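Local atomic coordinates of protein similar to metal-dependent hydrolase (Staphylococcus aureus subsp. aureus Mu50, PDB entry 3ESH), a protein that is probably a metal-dependent hydrolase of the metallo-beta-lactamase superfamily, with a substrate that has not been established. Residues T107-D112 with Q135-E140; S150-K155 with G184-H189; K169-E172 with K178-H181; D206-P209 with H213-P216. One frame throughout, in Å; residues are numbered along the deposited sequence.

Interaction 1 (T107-D112 with Q135-E140); sequences THMHFD and QDEWHE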
loop_
_atom_site.group_PDB
_atom_site.type_symbol
_atom_site.label_atom_id
_atom_site.label_comp_id
_atom_site.label_asym_id
_atom_site.label_seq_id
_atom_site.Cartn_x
_atom_site.Cartn_y
_atom_site.Cartn_z
ATOM N N THR A 107 20.735 14.637 5.510
ATOM C CA THR A 107 19.388 14.475 6.035
ATOM C C THR A 107 18.461 14.371 4.824
ATOM O O THR A 107 17.491 13.628 4.843
ATOM C CB THR A 107 18.968 15.690 6.875
ATOM O OG1 THR A 107 18.789 16.823 6.018
ATOM C CG2 THR A 107 20.029 16.006 7.896
ATOM N N HIS A 108 18.793 15.131 3.783
ATOM C CA HIS A 108 18.066 15.131 2.522
ATOM C C HIS A 108 18.865 15.913 1.477
ATOM O O HIS A 108 19.787 16.617 1.826
ATOM C CB HIS A 108 16.639 15.675 2.695
ATOM C CG HIS A 108 16.570 17.094 3.165
ATOM N ND1 HIS A 108 17.205 17.533 4.306
ATOM C CD2 HIS A 108 15.874 18.151 2.687
ATOM C CE1 HIS A 108 16.903 18.798 4.516
ATOM N NE2 HIS A 108 16.094 19.201 3.548
HETATM N N MSE A 109 18.514 15.772 0.202
HETATM C CA MSE A 109 19.258 16.394 -0.901
HETATM C C MSE A 109 18.774 17.721 -1.498
HETATM O O MSE A 109 19.148 18.074 -2.617
HETATM C CB MSE A 109 19.427 15.373 -2.029
HETATM C CG MSE A 109 20.259 14.165 -1.654
HETATM SE SE MSE A 109 22.161 14.566 -1.293
HETATM C CE MSE A 109 22.534 15.288 -3.049
ATOM N N HIS A 110 17.956 18.457 -0.752
ATOM C CA HIS A 110 17.486 19.758 -1.231
ATOM C C HIS A 110 18.723 20.663 -1.423
ATOM O O HIS A 110 19.767 20.432 -0.803
ATOM C CB HIS A 110 16.490 20.339 -0.223
ATOM C CG HIS A 110 15.153 19.669 -0.258
ATOM N ND1 HIS A 110 14.171 19.917 0.676
ATOM C CD2 HIS A 110 14.626 18.774 -1.124
ATOM C CE1 HIS A 110 13.101 19.204 0.383
ATOM N NE2 HIS A 110 13.349 18.502 -0.704
ATOM N N PHE A 111 18.616 21.679 -2.275
ATOM C CA PHE A 111 19.764 22.538 -2.558
ATOM C C PHE A 111 20.356 23.234 -1.334
ATOM O O PHE A 111 21.573 23.367 -1.223
ATOM C CB PHE A 111 19.414 23.583 -3.625
ATOM C CG PHE A 111 18.748 24.811 -3.078
ATOM C CD1 PHE A 111 17.369 24.865 -2.923
ATOM C CD2 PHE A 111 19.508 25.917 -2.704
ATOM C CE1 PHE A 111 16.751 26.006 -2.406
ATOM C CE2 PHE A 111 18.910 27.063 -2.187
ATOM C CZ PHE A 111 17.528 27.111 -2.036
ATOM N N ASP A 112 19.502 23.675 -0.418
ATOM C CA ASP A 112 19.982 24.351 0.777
ATOM C C ASP A 112 20.881 23.440 1.620
ATOM O O ASP A 112 21.561 23.902 2.525
ATOM C CB ASP A 112 18.796 24.881 1.612
ATOM C CG ASP A 112 17.679 23.853 1.788
ATOM O OD1 ASP A 112 17.229 23.273 0.772
ATOM O OD2 ASP A 112 17.231 23.633 2.955
ATOM N N GLN A 135 18.187 5.758 0.465
ATOM C CA GLN A 135 18.007 5.291 -0.911
ATOM C C GLN A 135 16.898 5.954 -1.728
ATOM O O GLN A 135 17.101 6.258 -2.910
ATOM C CB GLN A 135 17.835 3.771 -0.918
ATOM C CG GLN A 135 17.632 3.144 -2.265
ATOM C CD GLN A 135 17.953 1.661 -2.263
ATOM O OE1 GLN A 135 17.729 0.959 -1.273
ATOM N NE2 GLN A 135 18.475 1.174 -3.377
ATOM N N ASP A 136 15.736 6.194 -1.122
ATOM C CA ASP A 136 14.634 6.826 -1.868
ATOM C C ASP A 136 14.881 8.315 -2.056
ATOM O O ASP A 136 14.474 8.887 -3.073
ATOM C CB ASP A 136 13.306 6.594 -1.152
ATOM C CG ASP A 136 12.982 5.128 -1.010
ATOM O OD1 ASP A 136 12.852 4.455 -2.046
ATOM O OD2 ASP A 136 12.865 4.640 0.118
ATOM N N GLU A 137 15.551 8.931 -1.081
ATOM C CA GLU A 137 15.883 10.352 -1.156
ATOM C C GLU A 137 16.750 10.522 -2.394
ATOM O O GLU A 137 16.494 11.386 -3.228
ATOM C CB GLU A 137 16.679 10.785 0.082
ATOM C CG GLU A 137 17.141 12.243 0.080
ATOM C CD GLU A 137 15.977 13.237 0.121
ATOM O OE1 GLU A 137 15.014 12.972 0.879
ATOM O OE2 GLU A 137 16.023 14.284 -0.583
ATOM N N TRP A 138 17.769 9.673 -2.503
ATOM C CA TRP A 138 18.700 9.703 -3.626
ATOM C C TRP A 138 17.990 9.493 -4.969
ATOM O O TRP A 138 18.260 10.205 -5.950
ATOM C CB TRP A 138 19.776 8.643 -3.413
ATOM C CG TRP A 138 20.726 8.552 -4.525
ATOM C CD1 TRP A 138 20.782 7.572 -5.477
ATOM C CD2 TRP A 138 21.704 9.536 -4.904
ATOM N NE1 TRP A 138 21.724 7.895 -6.430
ATOM C CE2 TRP A 138 22.300 9.091 -6.104
ATOM C CE3 TRP A 138 22.127 10.752 -4.346
ATOM C CZ2 TRP A 138 23.298 9.821 -6.757
ATOM C CZ3 TRP A 138 23.120 11.480 -4.997
ATOM C CH2 TRP A 138 23.691 11.012 -6.193
ATOM N N HIS A 139 17.079 8.517 -5.001
ATOM C CA HIS A 139 16.306 8.201 -6.215
ATOM C C HIS A 139 15.520 9.410 -6.710
ATOM O O HIS A 139 15.455 9.676 -7.912
ATOM C CB HIS A 139 15.318 7.060 -5.962
ATOM C CG HIS A 139 15.952 5.711 -5.848
ATOM N ND1 HIS A 139 15.238 4.577 -5.515
ATOM C CD2 HIS A 139 17.233 5.305 -6.042
ATOM C CE1 HIS A 139 16.048 3.534 -5.510
ATOM N NE2 HIS A 139 17.261 3.949 -5.825
ATOM N N GLU A 140 14.908 10.141 -5.786
ATOM C CA GLU A 140 14.149 11.306 -6.199
ATOM C C GLU A 140 15.103 12.447 -6.554
ATOM O O GLU A 140 14.825 13.262 -7.433
ATOM C CB GLU A 140 13.160 11.741 -5.107
ATOM C CG GLU A 140 12.437 13.032 -5.484
ATOM C CD GLU A 140 11.230 13.344 -4.612
ATOM O OE1 GLU A 140 11.202 12.906 -3.445
ATOM O OE2 GLU A 140 10.318 14.047 -5.102
#
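Glu137 reaches from helix 135-142 to the bend of the chain at His108 and Met109, a clear example of an acidic side chain steadying a histidine-rich loop through its backbone rather than through its imidazoles. With CG trans to the backbone N (chi1 177°), the glutamate extends from the helix, and a bend at chi2 (65°) brings OE2 to the loop. The backbone N-H of Met109 then points at OE2 of Glu137 over 3.0 Å in a nearly straight bond (173°), arriving from above the carboxylate plane. CB of His108 rests against the same group, 3.6 Å from CD of Glu137, while the imidazole of His108 is directed away from the helix. Met109, a selenomethionine, slants past the glutamate stem and brings its CG to 4.1 Å from CG of Glu137. Folded at both later torsions, it places CE at the edge of the Trp138 indole, close to the ring plane and 4.3 Å from CZ3 of Trp138. Val133 touches both of these apolar side chains. The Glu137 oxygens have further partners, OE2 the hydroxyl of Tyr152 and OE1 that of Ser186. His108, His110 and Asp112 belong to a His-X-His-X-Asp-His sequence, the metal-binding signature of this superfamily. Glu137 is thus probably a second-shell residue: a buried carboxylate bonded to one backbone N-H and two hydroxyls, which fixes the backbone between two probable metal-binding histidines.

Interaction 2 (S150-K155 with G184-H189); sequences STYWDK and GHSFGH
The hydroxyl of Tyr152 sits among several polar groups: its OH lies 2.9 Å from OG of Ser186, is hydrogen-bonded with OE2 of Glu137, and receives a weak bond from water 1. Ser186 OG is in turn hydrogen-bonded with OE1 of Glu137, so the tyrosine and the serine close round one glutamate as a pair. Ser186 enters at the edge of the phenol, near the ring plane. Each side chain is set for this meeting by its first torsion: the ring of Tyr152 stands opposite its own carbonyl carbon (chi1 -68°), and OG of Ser186 stands opposite its backbone N (chi1 -165°). Water 1 adds a second link, accepting a bond from the backbone N of Gly188 at 2.9 Å while its bond to Tyr152 OH is stretched to 3.4 Å. Ser186 opens a type I turn that ends at His189, although the bond closing it is weak. Beside Tyr152, NE1 of Trp153 binds O of Ser150 at 2.8 Å, with the acceptor near the indole plane but the donor well above the carbonyl plane; the indole also stacks with Phe111. Apolar packing contributes little, and the two loops meet essentially through hydroxyls and water. Two buried hydroxyls on a shared carboxylate would probably stabilise its negative charge, and they tie the Ser186-His189 turn, which follows His185, to the loop of Tyr152.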
loop_
_atom_site.group_PDB
_atom_site.type_symbol
_atom_site.label_atom_id
_atom_site.label_comp_id
_atom_site.label_asym_id
_atom_site.label_seq_id
_atom_site.Cartn_x
_atom_site.Cartn_y
_atom_site.Cartn_z
ATOM N N SER A 150 12.410 21.965 -8.373
ATOM C CA SER A 150 12.862 23.269 -7.898
ATOM C C SER A 150 13.992 23.221 -6.851
ATOM O O SER A 150 14.734 24.187 -6.717
ATOM C CB SER A 150 11.672 24.086 -7.375
ATOM O OG SER A 150 11.053 23.446 -6.284
ATOM N N THR A 151 14.138 22.123 -6.113
ATOM C CA THR A 151 15.244 22.034 -5.145
ATOM C C THR A 151 16.262 20.924 -5.425
ATOM O O THR A 151 17.397 20.997 -4.967
ATOM C CB THR A 151 14.760 21.913 -3.665
ATOM O OG1 THR A 151 13.753 20.901 -3.551
ATOM C CG2 THR A 151 14.205 23.238 -3.189
ATOM N N TYR A 152 15.864 19.900 -6.172
ATOM C CA TYR A 152 16.790 18.834 -6.542
ATOM C C TYR A 152 17.378 19.262 -7.878
ATOM O O TYR A 152 16.684 19.235 -8.887
ATOM C CB TYR A 152 16.069 17.511 -6.722
ATOM C CG TYR A 152 15.520 16.928 -5.440
ATOM C CD1 TYR A 152 16.312 16.840 -4.305
ATOM C CD2 TYR A 152 14.236 16.400 -5.384
ATOM C CE1 TYR A 152 15.842 16.237 -3.147
ATOM C CE2 TYR A 152 13.758 15.782 -4.229
ATOM C CZ TYR A 152 14.564 15.709 -3.116
ATOM O OH TYR A 152 14.094 15.138 -1.952
ATOM N N TRP A 153 18.647 19.664 -7.877
ATOM C CA TRP A 153 19.293 20.145 -9.092
ATOM C C TRP A 153 20.358 19.224 -9.641
ATOM O O TRP A 153 21.181 18.717 -8.876
ATOM C CB TRP A 153 19.957 21.502 -8.844
ATOM C CG TRP A 153 19.113 22.538 -8.152
ATOM C CD1 TRP A 153 17.752 22.631 -8.154
ATOM C CD2 TRP A 153 19.591 23.697 -7.469
ATOM N NE1 TRP A 153 17.356 23.779 -7.527
ATOM C CE2 TRP A 153 18.468 24.456 -7.096
ATOM C CE3 TRP A 153 20.870 24.173 -7.141
ATOM C CZ2 TRP A 153 18.576 25.671 -6.408
ATOM C CZ3 TRP A 153 20.977 25.378 -6.460
ATOM C CH2 TRP A 153 19.832 26.112 -6.102
ATOM N N ASP A 154 20.339 19.025 -10.964
ATOM C CA ASP A 154 21.330 18.193 -11.655
ATOM C C ASP A 154 22.678 18.824 -11.350
ATOM O O ASP A 154 23.684 18.143 -11.147
ATOM C CB ASP A 154 21.117 18.239 -13.176
ATOM C CG ASP A 154 19.907 17.448 -13.624
ATOM O OD1 ASP A 154 19.399 17.705 -14.735
ATOM O OD2 ASP A 154 19.473 16.557 -12.870
ATOM N N LYS A 155 22.664 20.151 -11.318
ATOM C CA LYS A 155 23.843 20.946 -11.053
ATOM C C LYS A 155 24.573 20.529 -9.772
ATOM O O LYS A 155 25.725 20.895 -9.567
ATOM C CB LYS A 155 23.430 22.410 -10.976
ATOM C CG LYS A 155 24.563 23.375 -10.779
ATOM C CD LYS A 155 24.118 24.800 -11.086
ATOM C CE LYS A 155 23.070 25.304 -10.112
ATOM N NZ LYS A 155 22.806 26.744 -10.360
ATOM N N GLY A 184 8.353 12.662 5.555
ATOM C CA GLY A 184 7.705 13.896 5.962
ATOM C C GLY A 184 8.108 15.079 5.123
ATOM O O GLY A 184 7.455 15.365 4.116
ATOM N N HIS A 185 9.164 15.776 5.524
ATOM C CA HIS A 185 9.636 16.929 4.758
ATOM C C HIS A 185 9.977 16.467 3.358
ATOM O O HIS A 185 9.752 17.155 2.364
ATOM C CB HIS A 185 10.906 17.497 5.388
ATOM C CG HIS A 185 11.495 18.641 4.627
ATOM N ND1 HIS A 185 10.979 19.916 4.678
ATOM C CD2 HIS A 185 12.545 18.695 3.770
ATOM C CE1 HIS A 185 11.684 20.706 3.892
ATOM N NE2 HIS A 185 12.640 19.992 3.327
ATOM N N SER A 186 10.534 15.272 3.304
ATOM C CA SER A 186 10.955 14.668 2.056
ATOM C C SER A 186 10.567 13.203 2.164
ATOM O O SER A 186 10.467 12.683 3.259
ATOM C CB SER A 186 12.474 14.795 1.950
ATOM O OG SER A 186 12.890 14.534 0.649
ATOM N N PHE A 187 10.350 12.524 1.048
ATOM C CA PHE A 187 9.994 11.122 1.167
ATOM C C PHE A 187 11.152 10.359 1.764
ATOM O O PHE A 187 10.952 9.373 2.472
ATOM C CB PHE A 187 9.655 10.487 -0.172
ATOM C CG PHE A 187 9.175 9.075 -0.041
ATOM C CD1 PHE A 187 7.865 8.812 0.355
ATOM C CD2 PHE A 187 10.051 8.012 -0.214
ATOM C CE1 PHE A 187 7.438 7.513 0.580
ATOM C CE2 PHE A 187 9.637 6.711 0.007
ATOM C CZ PHE A 187 8.330 6.455 0.409
ATOM N N GLY A 188 12.366 10.815 1.487
ATOM C CA GLY A 188 13.535 10.134 2.005
ATOM C C GLY A 188 14.232 10.878 3.118
ATOM O O GLY A 188 15.351 10.528 3.495
ATOM N N HIS A 189 13.578 11.894 3.673
ATOM C CA HIS A 189 14.191 12.672 4.734
ATOM C C HIS A 189 14.661 11.800 5.886
ATOM O O HIS A 189 13.976 10.855 6.287
ATOM C CB HIS A 189 13.226 13.733 5.233
ATOM C CG HIS A 189 13.825 14.661 6.243
ATOM N ND1 HIS A 189 13.993 14.312 7.563
ATOM C CD2 HIS A 189 14.289 15.927 6.120
ATOM C CE1 HIS A 189 14.534 15.325 8.219
ATOM N NE2 HIS A 189 14.721 16.315 7.366
HETATM O O HOH W 1 12.936 12.131 -1.020
#

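Interaction 3 (K169-E172 with K178-H181); sequences KHFE and KMQH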
loop_
_atom_site.group_PDB
_atom_site.type_symbol
_atom_site.label_atom_id
_atom_site.label_comp_id
_atom_site.label_asym_id
_atom_site.label_seq_id
_atom_site.Cartn_x
_atom_site.Cartn_y
_atom_site.Cartn_z
ATOM N N LYS A 169 16.086 2.135 6.046
ATOM C CA LYS A 169 15.440 2.627 7.262
ATOM C C LYS A 169 16.407 3.213 8.297
ATOM O O LYS A 169 16.198 4.324 8.797
ATOM C CB LYS A 169 14.595 1.513 7.894
ATOM C CG LYS A 169 13.733 1.977 9.059
ATOM C CD LYS A 169 13.067 0.811 9.771
ATOM C CE LYS A 169 12.579 1.220 11.153
ATOM N NZ LYS A 169 12.124 0.048 11.957
ATOM N N HIS A 170 17.451 2.467 8.641
ATOM C CA HIS A 170 18.439 2.955 9.610
ATOM C C HIS A 170 19.845 2.555 9.192
ATOM O O HIS A 170 20.023 1.639 8.400
ATOM C CB HIS A 170 18.127 2.444 11.024
ATOM C CG HIS A 170 17.765 0.993 11.078
ATOM N ND1 HIS A 170 18.654 -0.015 10.768
ATOM C CD2 HIS A 170 16.595 0.380 11.389
ATOM C CE1 HIS A 170 18.048 -1.185 10.882
ATOM N NE2 HIS A 170 16.798 -0.971 11.257
ATOM N N PHE A 171 20.839 3.266 9.713
ATOM C CA PHE A 171 22.239 2.998 9.391
ATOM C C PHE A 171 23.130 3.642 10.442
ATOM O O PHE A 171 22.950 4.809 10.785
ATOM C CB PHE A 171 22.571 3.563 8.008
ATOM C CG PHE A 171 23.975 3.270 7.538
ATOM C CD1 PHE A 171 24.478 1.976 7.549
ATOM C CD2 PHE A 171 24.783 4.293 7.044
ATOM C CE1 PHE A 171 25.771 1.703 7.069
ATOM C CE2 PHE A 171 26.074 4.026 6.565
ATOM C CZ PHE A 171 26.567 2.738 6.575
ATOM N N GLU A 172 24.080 2.868 10.960
ATOM C CA GLU A 172 25.006 3.357 11.971
ATOM C C GLU A 172 26.411 3.339 11.361
ATOM O O GLU A 172 27.090 2.315 11.382
ATOM C CB GLU A 172 24.930 2.459 13.217
ATOM C CG GLU A 172 25.446 3.099 14.509
ATOM C CD GLU A 172 25.220 2.230 15.750
ATOM O OE1 GLU A 172 24.242 1.455 15.772
ATOM O OE2 GLU A 172 26.011 2.340 16.712
ATOM N N LYS A 178 23.688 7.401 14.620
ATOM C CA LYS A 178 22.620 6.613 13.998
ATOM C C LYS A 178 21.675 7.410 13.095
ATOM O O LYS A 178 21.007 8.339 13.542
ATOM C CB LYS A 178 21.803 5.889 15.077
ATOM C CG LYS A 178 22.654 5.037 16.029
ATOM C CD LYS A 178 21.806 4.158 16.939
ATOM C CE LYS A 178 22.680 3.359 17.914
ATOM N NZ LYS A 178 21.922 2.396 18.773
HETATM N N MSE A 179 21.629 7.037 11.821
HETATM C CA MSE A 179 20.753 7.702 10.854
HETATM C C MSE A 179 19.425 6.969 10.818
HETATM O O MSE A 179 19.390 5.747 10.951
HETATM C CB MSE A 179 21.393 7.677 9.473
HETATM C CG MSE A 179 22.701 8.377 9.481
HETATM SE SE MSE A 179 23.523 8.180 7.775
HETATM C CE MSE A 179 22.757 9.658 6.914
ATOM N N GLN A 180 18.334 7.699 10.624
ATOM C CA GLN A 180 17.015 7.068 10.609
ATOM C C GLN A 180 15.984 7.733 9.690
ATOM O O GLN A 180 15.640 8.905 9.843
ATOM C CB GLN A 180 16.489 7.017 12.041
ATOM C CG GLN A 180 15.153 6.354 12.190
ATOM C CD GLN A 180 14.698 6.328 13.637
ATOM O OE1 GLN A 180 13.501 6.221 13.923
ATOM N NE2 GLN A 180 15.655 6.420 14.563
ATOM N N HIS A 181 15.494 6.960 8.735
ATOM C CA HIS A 181 14.507 7.419 7.757
ATOM C C HIS A 181 13.250 7.950 8.442
ATOM O O HIS A 181 12.557 7.204 9.118
ATOM C CB HIS A 181 14.138 6.250 6.829
ATOM C CG HIS A 181 13.188 6.616 5.729
ATOM N ND1 HIS A 181 13.258 7.808 5.047
ATOM C CD2 HIS A 181 12.202 5.900 5.138
ATOM C CE1 HIS A 181 12.357 7.813 4.079
ATOM N NE2 HIS A 181 11.705 6.667 4.112
#
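The backbone N of His181 donates to O of Lys169 over 2.7 Å, almost straight at 171°, and this is the shortest of three bonds that zip the two strands together. Phe171 and Met179 supply the other two as an antiparallel hydrogen-bonded pair: N of Met179 gives to O of Phe171 at 2.8 Å, and N of Phe171 gives to O of Met179 at 3.1 Å on a more bent path (151°). The intervening pair, His170 with Gln180, is non-hydrogen-bonded, and there CA-H groups take over. CA of His170 comes within 3.2 Å of O of Met179, a weak CA-H...O contact. Next to the connecting turn, Glu172 and Lys178 run alongside each other, both extended beyond CG. Their charged ends form a long salt bridge, OE1 of Glu172 to NZ of Lys178 at 3.9 Å, while CE of the lysine packs closer to that oxygen. On the face bearing Phe171 and Met179, a selenomethionine, the side chains point the same way, with SE of Met179 at the edge of the phenyl ring, 4.2 Å from CD2 of Phe171. That pair packs between the two central sheets of the superfamily's alpha-beta-beta-alpha sandwich, touching Val132 and Ile165 of strands 130-134 and 164-167. The hairpin thus forms one margin of its own sheet: 170-171 is the outermost strand within the chain, and 177-181 passes the pairing on to strand 190-196.

Interaction 4 (D206-P209 with H213-P216); sequences DIFP and HKNP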
loop_
_atom_site.group_PDB
_atom_site.type_symbol
_atom_site.label_atom_id
_atom_site.label_comp_id
_atom_site.label_asym_id
_atom_site.label_seq_id
_atom_site.Cartn_x
_atom_site.Cartn_y
_atom_site.Cartn_z
ATOM N N ASP A 206 15.021 19.021 8.524
ATOM C CA ASP A 206 13.903 19.906 8.222
ATOM C C ASP A 206 12.541 19.466 8.755
ATOM O O ASP A 206 11.507 19.965 8.327
ATOM C CB ASP A 206 13.825 20.159 6.714
ATOM C CG ASP A 206 14.902 21.110 6.233
ATOM O OD1 ASP A 206 15.586 21.714 7.086
ATOM O OD2 ASP A 206 15.070 21.269 5.003
ATOM N N ILE A 207 12.553 18.536 9.698
ATOM C CA ILE A 207 11.331 18.062 10.315
ATOM C C ILE A 207 11.221 18.829 11.653
ATOM O O ILE A 207 10.219 18.746 12.362
ATOM C CB ILE A 207 11.367 16.501 10.490
ATOM C CG1 ILE A 207 10.099 15.900 9.907
ATOM C CG2 ILE A 207 11.470 16.105 11.946
ATOM C CD1 ILE A 207 9.824 16.331 8.494
ATOM N N PHE A 208 12.269 19.593 11.957
ATOM C CA PHE A 208 12.358 20.446 13.141
ATOM C C PHE A 208 13.435 21.468 12.764
ATOM O O PHE A 208 14.503 21.518 13.371
ATOM C CB PHE A 208 12.792 19.631 14.363
ATOM C CG PHE A 208 12.618 20.358 15.685
ATOM C CD1 PHE A 208 12.953 19.730 16.885
ATOM C CD2 PHE A 208 12.116 21.660 15.733
ATOM C CE1 PHE A 208 12.790 20.384 18.115
ATOM C CE2 PHE A 208 11.947 22.318 16.952
ATOM C CZ PHE A 208 12.288 21.677 18.145
ATOM N N PRO A 209 13.156 22.302 11.745
ATOM C CA PRO A 209 14.042 23.338 11.200
ATOM C C PRO A 209 14.655 24.298 12.206
ATOM O O PRO A 209 15.874 24.449 12.272
ATOM C CB PRO A 209 13.153 24.071 10.196
ATOM C CG PRO A 209 12.097 23.082 9.861
ATOM C CD PRO A 209 11.806 22.451 11.184
ATOM N N HIS A 213 9.703 25.720 15.415
ATOM C CA HIS A 213 8.908 24.631 14.872
ATOM C C HIS A 213 8.705 23.476 15.857
ATOM O O HIS A 213 8.370 22.362 15.458
ATOM C CB HIS A 213 9.541 24.090 13.589
ATOM C CG HIS A 213 9.538 25.068 12.455
ATOM N ND1 HIS A 213 10.500 26.042 12.310
ATOM C CD2 HIS A 213 8.670 25.238 11.430
ATOM C CE1 HIS A 213 10.227 26.771 11.241
ATOM N NE2 HIS A 213 9.124 26.302 10.693
ATOM N N LYS A 214 8.895 23.745 17.142
ATOM C CA LYS A 214 8.730 22.707 18.142
ATOM C C LYS A 214 7.323 22.112 18.177
ATOM O O LYS A 214 7.163 20.913 18.389
ATOM C CB LYS A 214 9.085 23.227 19.529
ATOM C CG LYS A 214 9.179 22.120 20.527
ATOM C CD LYS A 214 9.186 22.631 21.945
ATOM C CE LYS A 214 8.984 21.483 22.906
ATOM N NZ LYS A 214 8.668 21.981 24.276
ATOM N N ASN A 215 6.300 22.939 17.988
ATOM C CA ASN A 215 4.929 22.425 17.988
ATOM C C ASN A 215 4.817 21.457 16.801
ATOM O O ASN A 215 5.045 21.837 15.657
ATOM C CB ASN A 215 3.926 23.564 17.819
ATOM C CG ASN A 215 2.484 23.096 17.938
ATOM O OD1 ASN A 215 2.098 22.074 17.364
ATOM N ND2 ASN A 215 1.672 23.856 18.681
ATOM N N PRO A 216 4.447 20.199 17.061
ATOM C CA PRO A 216 4.338 19.252 15.953
ATOM C C PRO A 216 3.462 19.728 14.793
ATOM O O PRO A 216 3.707 19.358 13.631
ATOM C CB PRO A 216 3.822 17.983 16.634
ATOM C CG PRO A 216 3.046 18.504 17.778
ATOM C CD PRO A 216 3.923 19.617 18.305
#
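Apolar and CH-pi packing carries this contact, with no hydrogen bond between the two segments. Pro209 lies across one face of the His213 imidazole: its CD is 4.1 Å from the ring centroid, 29° off the normal, a CH-pi contact, with the two side chains running at about a right angle to each other. The same methylene also presses on the stem of the histidine, with Pro209 CD 3.7 Å from CB of His213. Phe208 meets the backbone that follows, CE2 approaching N of Lys214 at 3.4 Å on an oblique line. CZ of Phe208 then lies 3.8 Å from CB of Lys214, whose extended chain runs beside the phenyl.

Polar bonds are made outward. Both ring nitrogens of His213 are hydrogen-bonded, NE2 with O of Met23 and ND1 with OG1 of Thr210, which limits rotation of the ring. Among aromatic contacts, His213 stacks with Phe24, Phe208 meets Phe249 edge-to-face, and Lys214 forms a cation-pi contact with Tyr260.

The arrangement is a compact loop between strand 199-203 and helix 226-242. Asp206, near its start, is placed consistently with the aspartate that bridges two metals in many metallo-beta-lactamase-fold hydrolases.

In the fold
Interactions 1 and 2 form one buried cluster, their centres about 5 Å apart. Glu137 joins them, OE2 lying 2.5 Å from Tyr152 OH and OE1 2.6 Å from Ser186 OG. Their histidines converge with interaction 4 on the probable metal site: His110 ND1 is 3.1 Å from His185 NE2, while Asp206 OD2 stands 2.7 Å from His108 NE2 and 3.2 Å from His185 NE2. No metal is modelled there, so metal binding remains an inference from the family signature and the geometry. Interaction 3 lies farther off, its centre about 14 Å from that of interaction 1, yet His181 ends its hairpin beside the turn of residues 184-189.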